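Local coordinates for protein amidohydrolase (Brucella melitensis biovar Abortus, PDB 4F0L) that probably acts as a metal-dependent deaminase of the amidohydrolase family and holds an iron(III) ion in this crystal, at residues Met61-Ser66 against Val115-Ala120; Val125-Tyr130 against Asp148-Ala153. All blocks are in the same frame, centred on the assembly; numbering follows the deposited sequence.

Contact 1 (Met61-Ser66 against Val115-Ala120); sequences MANLHS and VDMLEA. With FE (Fe (III) ion), chain E.
Asn63 is the first residue of Met61-Ser66 to meet Met117, the one side chain of the helix 103-119 segment that reaches the strand. The two side chains cross at about a right angle, with Asn63 ND2 3.5 Å from Met117 CE. CG of the amide lies almost as near, 3.6 Å from Met117 CE, so the methyl packs against the amide group as a whole and the contact is van der Waals. Asn63 OD1 accepts a hydrogen bond from Ser328 N.

At His65 the strand turns its side chain away from the helix, and NE2 binds the iron(III) ion at 2.2 Å. Two waters, His67, His241 and Asp329 complete the metal site.

Ser66 faces the helix again. Both its CB and its OG stand 3.8 Å from Met117 CE, while OG has its polar partners in Asn331 and, on the neighbouring strand, Glu127. Met117 reaches the strand because its chain is extended beyond CG (chi2 -178°, chi3 171°), which carries the methyl between Asn63 and Ser66. Strand 56-66 ends in the His-X-His motif, in which His65 and, just beyond the strand, His67 bind the metal; packed by a helix on its outer face, it is the first barrel strand of the amidohydrolase TIM-barrel fold.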
# COMPACT_ATOMS: atom_id res chain seq x y z
N MET B 61 -4.38 8.42 -16.15
CA MET B 61 -3.53 7.25 -16.19
C MET B 61 -4.25 6.11 -16.88
O MET B 61 -5.41 5.78 -16.54
CB MET B 61 -3.18 6.83 -14.76
CG MET B 61 -2.23 5.65 -14.63
SD MET B 61 -0.57 5.99 -15.19
CE MET B 61 -0.13 7.10 -13.85
N ALA B 62 -3.58 5.47 -17.81
CA ALA B 62 -4.11 4.20 -18.35
C ALA B 62 -3.91 3.11 -17.35
O ALA B 62 -2.85 2.98 -16.69
CB ALA B 62 -3.45 3.83 -19.69
N ASN B 63 -4.93 2.26 -17.23
CA ASN B 63 -4.83 1.05 -16.44
C ASN B 63 -4.66 -0.05 -17.46
O ASN B 63 -5.61 -0.56 -18.00
CB ASN B 63 -6.09 0.86 -15.59
CG ASN B 63 -5.90 -0.17 -14.48
OD1 ASN B 63 -5.44 -1.29 -14.73
ND2 ASN B 63 -6.21 0.22 -13.27
N LEU B 64 -3.42 -0.40 -17.78
CA LEU B 64 -3.19 -1.10 -19.05
C LEU B 64 -3.45 -2.61 -19.04
O LEU B 64 -3.24 -3.24 -20.06
CB LEU B 64 -1.78 -0.78 -19.58
CG LEU B 64 -0.54 -1.01 -18.73
CD1 LEU B 64 -0.61 -2.34 -18.01
CD2 LEU B 64 0.67 -0.92 -19.64
N HIS B 65 -3.96 -3.18 -17.94
CA HIS B 65 -4.17 -4.65 -17.85
C HIS B 65 -5.11 -4.93 -16.72
O HIS B 65 -4.80 -4.67 -15.55
CB HIS B 65 -2.86 -5.37 -17.59
CG HIS B 65 -2.94 -6.86 -17.67
ND1 HIS B 65 -3.01 -7.53 -18.85
CD2 HIS B 65 -2.90 -7.83 -16.68
CE1 HIS B 65 -3.07 -8.85 -18.60
NE2 HIS B 65 -2.97 -9.04 -17.29
N SER B 66 -6.27 -5.46 -17.09
CA SER B 66 -7.38 -5.75 -16.21
C SER B 66 -8.10 -7.02 -16.66
O SER B 66 -8.28 -7.25 -17.85
CB SER B 66 -8.36 -4.58 -16.22
OG SER B 66 -9.63 -4.92 -15.71
N VAL B 115 -15.85 2.15 -12.34
CA VAL B 115 -16.10 3.28 -11.44
C VAL B 115 -14.96 3.44 -10.41
O VAL B 115 -14.46 4.55 -10.16
CB VAL B 115 -17.46 3.14 -10.75
CG1 VAL B 115 -17.52 4.00 -9.47
CG2 VAL B 115 -18.60 3.47 -11.73
N ASP B 116 -14.58 2.34 -9.79
CA ASP B 116 -13.46 2.34 -8.84
C ASP B 116 -12.16 2.86 -9.52
O ASP B 116 -11.44 3.72 -8.98
CB ASP B 116 -13.30 0.89 -8.34
CG ASP B 116 -12.93 0.80 -6.90
OD1 ASP B 116 -12.08 1.63 -6.50
OD2 ASP B 116 -13.42 -0.15 -6.18
N MET B 117 -11.86 2.37 -10.72
CA MET B 117 -10.67 2.85 -11.47
C MET B 117 -10.77 4.35 -11.74
O MET B 117 -9.83 5.07 -11.52
CB MET B 117 -10.54 2.12 -12.80
CG MET B 117 -10.07 0.66 -12.67
SD MET B 117 -9.90 -0.10 -14.29
CE MET B 117 -9.09 -1.66 -13.90
N LEU B 118 -11.93 4.81 -12.22
CA LEU B 118 -12.12 6.25 -12.49
C LEU B 118 -11.90 7.07 -11.23
O LEU B 118 -11.20 8.08 -11.26
CB LEU B 118 -13.49 6.53 -13.11
CG LEU B 118 -13.62 6.25 -14.61
CD1 LEU B 118 -15.05 6.17 -15.09
CD2 LEU B 118 -12.88 7.37 -15.41
N GLU B 119 -12.46 6.62 -10.11
CA GLU B 119 -12.28 7.31 -8.83
C GLU B 119 -10.81 7.34 -8.34
O GLU B 119 -10.39 8.24 -7.64
CB GLU B 119 -13.21 6.73 -7.77
CG GLU B 119 -14.69 7.02 -7.99
CD GLU B 119 -15.57 6.53 -6.83
OE1 GLU B 119 -15.01 5.90 -5.89
OE2 GLU B 119 -16.82 6.81 -6.83
N ALA B 120 -10.01 6.40 -8.82
CA ALA B 120 -8.61 6.35 -8.51
C ALA B 120 -7.76 7.16 -9.53
O ALA B 120 -6.54 7.23 -9.38
CB ALA B 120 -8.15 4.89 -8.49
FE FE E . -3.22 -10.76 -15.98
O HOH W 1 -1.52 -11.25 -14.72
O HOH W 2 -3.73 -12.65 -14.83

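Contact 2 (Val125-Tyr130 against Asp148-Ala153); sequences VGEFHY and DRIAAA
Ile150 fits its two branches against two residues of the strand, Glu127 and His129, whose side chains both point toward the helix. The closer touch is CG2 of Ile150 on CG of Glu127, at 3.8 Å, with the two side chains crossing at about a right angle. The glutamate chain bends at chi2 (60°), which leaves its methylene to meet the isoleucine while the buried carboxylate turns to other partners: OE1 is hydrogen-bonded to Tyr114 OH and OE2 to the backbone N of Ala68.

The other branch, CG1 of Ile150, lies obliquely by the His129 ring, 4.0 Å from ND1 and 4.1 Å from CE1, as the two side chains run past each other in opposite directions. This is strand and helix of one beta-alpha-beta unit, 122-129, 145-157 and 160-167, in the TIM barrel; Leu163 of the next strand and Tyr114 of helix 103-119 also touch Ile150.

On the looser side Asp148 and Arg149 are partly exposed. Asp148 points away from the strand and is hydrogen-bonded to Thr202, Asn142 and Ser144, whereas the end of Arg149 leads away from the strand, into salt bridges with Glu145 and Glu107.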
# COMPACT_ATOMS: atom_id res chain seq x y z
N VAL B 125 -8.97 1.88 -19.71
CA VAL B 125 -8.65 0.55 -19.28
C VAL B 125 -8.30 -0.32 -20.45
O VAL B 125 -8.91 -0.23 -21.52
CB VAL B 125 -9.77 -0.09 -18.41
CG1 VAL B 125 -11.08 -0.23 -19.18
CG2 VAL B 125 -9.27 -1.45 -17.86
N GLY B 126 -7.29 -1.16 -20.24
CA GLY B 126 -6.92 -2.22 -21.17
C GLY B 126 -7.45 -3.52 -20.68
O GLY B 126 -6.89 -4.12 -19.78
N GLU B 127 -8.62 -3.90 -21.18
CA GLU B 127 -9.33 -5.07 -20.71
C GLU B 127 -8.86 -6.32 -21.47
O GLU B 127 -9.18 -6.51 -22.62
CB GLU B 127 -10.83 -4.91 -20.86
CG GLU B 127 -11.65 -6.04 -20.24
CD GLU B 127 -11.44 -6.21 -18.74
OE1 GLU B 127 -11.26 -5.20 -18.01
OE2 GLU B 127 -11.47 -7.38 -18.28
N PHE B 128 -8.10 -7.13 -20.76
CA PHE B 128 -7.44 -8.31 -21.29
C PHE B 128 -8.47 -9.41 -21.02
O PHE B 128 -8.51 -10.03 -19.93
CB PHE B 128 -6.13 -8.50 -20.49
CG PHE B 128 -5.19 -9.55 -21.02
CD1 PHE B 128 -5.40 -10.89 -20.73
CD2 PHE B 128 -4.05 -9.19 -21.67
CE1 PHE B 128 -4.48 -11.87 -21.16
CE2 PHE B 128 -3.13 -10.14 -22.09
CZ PHE B 128 -3.35 -11.49 -21.83
N HIS B 129 -9.30 -9.62 -22.03
CA HIS B 129 -10.60 -10.24 -21.86
C HIS B 129 -10.65 -11.67 -22.34
O HIS B 129 -10.61 -11.93 -23.56
CB HIS B 129 -11.61 -9.43 -22.67
CG HIS B 129 -12.98 -10.02 -22.66
ND1 HIS B 129 -13.66 -10.22 -21.53
CD2 HIS B 129 -13.79 -10.48 -23.70
CE1 HIS B 129 -14.86 -10.75 -21.82
NE2 HIS B 129 -14.94 -10.92 -23.15
N TYR B 130 -10.73 -12.61 -21.41
CA TYR B 130 -10.75 -14.03 -21.81
C TYR B 130 -11.98 -14.82 -21.40
O TYR B 130 -12.05 -16.01 -21.66
CB TYR B 130 -9.47 -14.77 -21.36
CG TYR B 130 -9.14 -14.78 -19.89
CD1 TYR B 130 -9.72 -15.71 -19.02
CD2 TYR B 130 -8.15 -13.96 -19.38
CE1 TYR B 130 -9.38 -15.75 -17.68
CE2 TYR B 130 -7.79 -14.01 -18.03
CZ TYR B 130 -8.40 -14.90 -17.20
OH TYR B 130 -8.03 -14.94 -15.87
N ASP B 148 -19.20 -7.49 -25.46
CA ASP B 148 -20.23 -6.46 -25.54
C ASP B 148 -20.61 -5.92 -24.14
O ASP B 148 -20.92 -4.74 -23.97
CB ASP B 148 -21.50 -6.97 -26.23
CG ASP B 148 -21.27 -7.49 -27.66
OD1 ASP B 148 -20.16 -7.37 -28.24
OD2 ASP B 148 -22.23 -8.05 -28.19
N ARG B 149 -20.63 -6.83 -23.16
CA ARG B 149 -20.90 -6.42 -21.76
C ARG B 149 -19.81 -5.49 -21.20
O ARG B 149 -20.12 -4.51 -20.49
CB ARG B 149 -21.04 -7.64 -20.87
CG ARG B 149 -22.23 -8.52 -21.25
CD ARG B 149 -23.55 -7.79 -21.07
NE ARG B 149 -24.68 -8.67 -21.33
CZ ARG B 149 -25.91 -8.51 -20.83
NH1 ARG B 149 -26.22 -7.51 -20.01
NH2 ARG B 149 -26.85 -9.38 -21.16
N ILE B 150 -18.55 -5.79 -21.54
CA ILE B 150 -17.42 -4.95 -21.16
C ILE B 150 -17.61 -3.57 -21.75
O ILE B 150 -17.55 -2.56 -21.03
CB ILE B 150 -16.08 -5.54 -21.65
CG1 ILE B 150 -15.76 -6.84 -20.92
CG2 ILE B 150 -14.94 -4.55 -21.53
CD1 ILE B 150 -15.84 -6.77 -19.41
N ALA B 151 -17.89 -3.53 -23.05
CA ALA B 151 -18.08 -2.27 -23.72
C ALA B 151 -19.29 -1.48 -23.17
O ALA B 151 -19.19 -0.26 -23.02
CB ALA B 151 -18.18 -2.46 -25.21
N ALA B 152 -20.38 -2.16 -22.85
CA ALA B 152 -21.52 -1.52 -22.23
C ALA B 152 -21.15 -0.95 -20.87
O ALA B 152 -21.56 0.19 -20.54
CB ALA B 152 -22.72 -2.47 -22.09
N ALA B 153 -20.39 -1.72 -20.08
CA ALA B 153 -19.94 -1.27 -18.76
C ALA B 153 -19.03 -0.02 -18.90
O ALA B 153 -19.26 1.01 -18.25
CB ALA B 153 -19.21 -2.40 -18.03

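In the fold
Both contacts are buried and set a helix against neighbouring strands of the same sheet, 56-66 and 122-129, but the covering helices differ: 103-119 in contact 1 and 145-157 in contact 2. Helix 103-119 and strand 122-129 also follow each other directly in the chain. Contact 1 is the deeper: its centre lies about 7 Å from the centre of the chain, against about 12 Å for that of contact 2, and it includes a residue that binds the metal. A thioether does the packing in contact 1, a branched aliphatic in contact 2. The strands are joined by a backbone hydrogen bond from Gly126 N to Asn63 O (2.9 Å) and by one between Ser66 OG and Glu127 OE1 (2.8 Å).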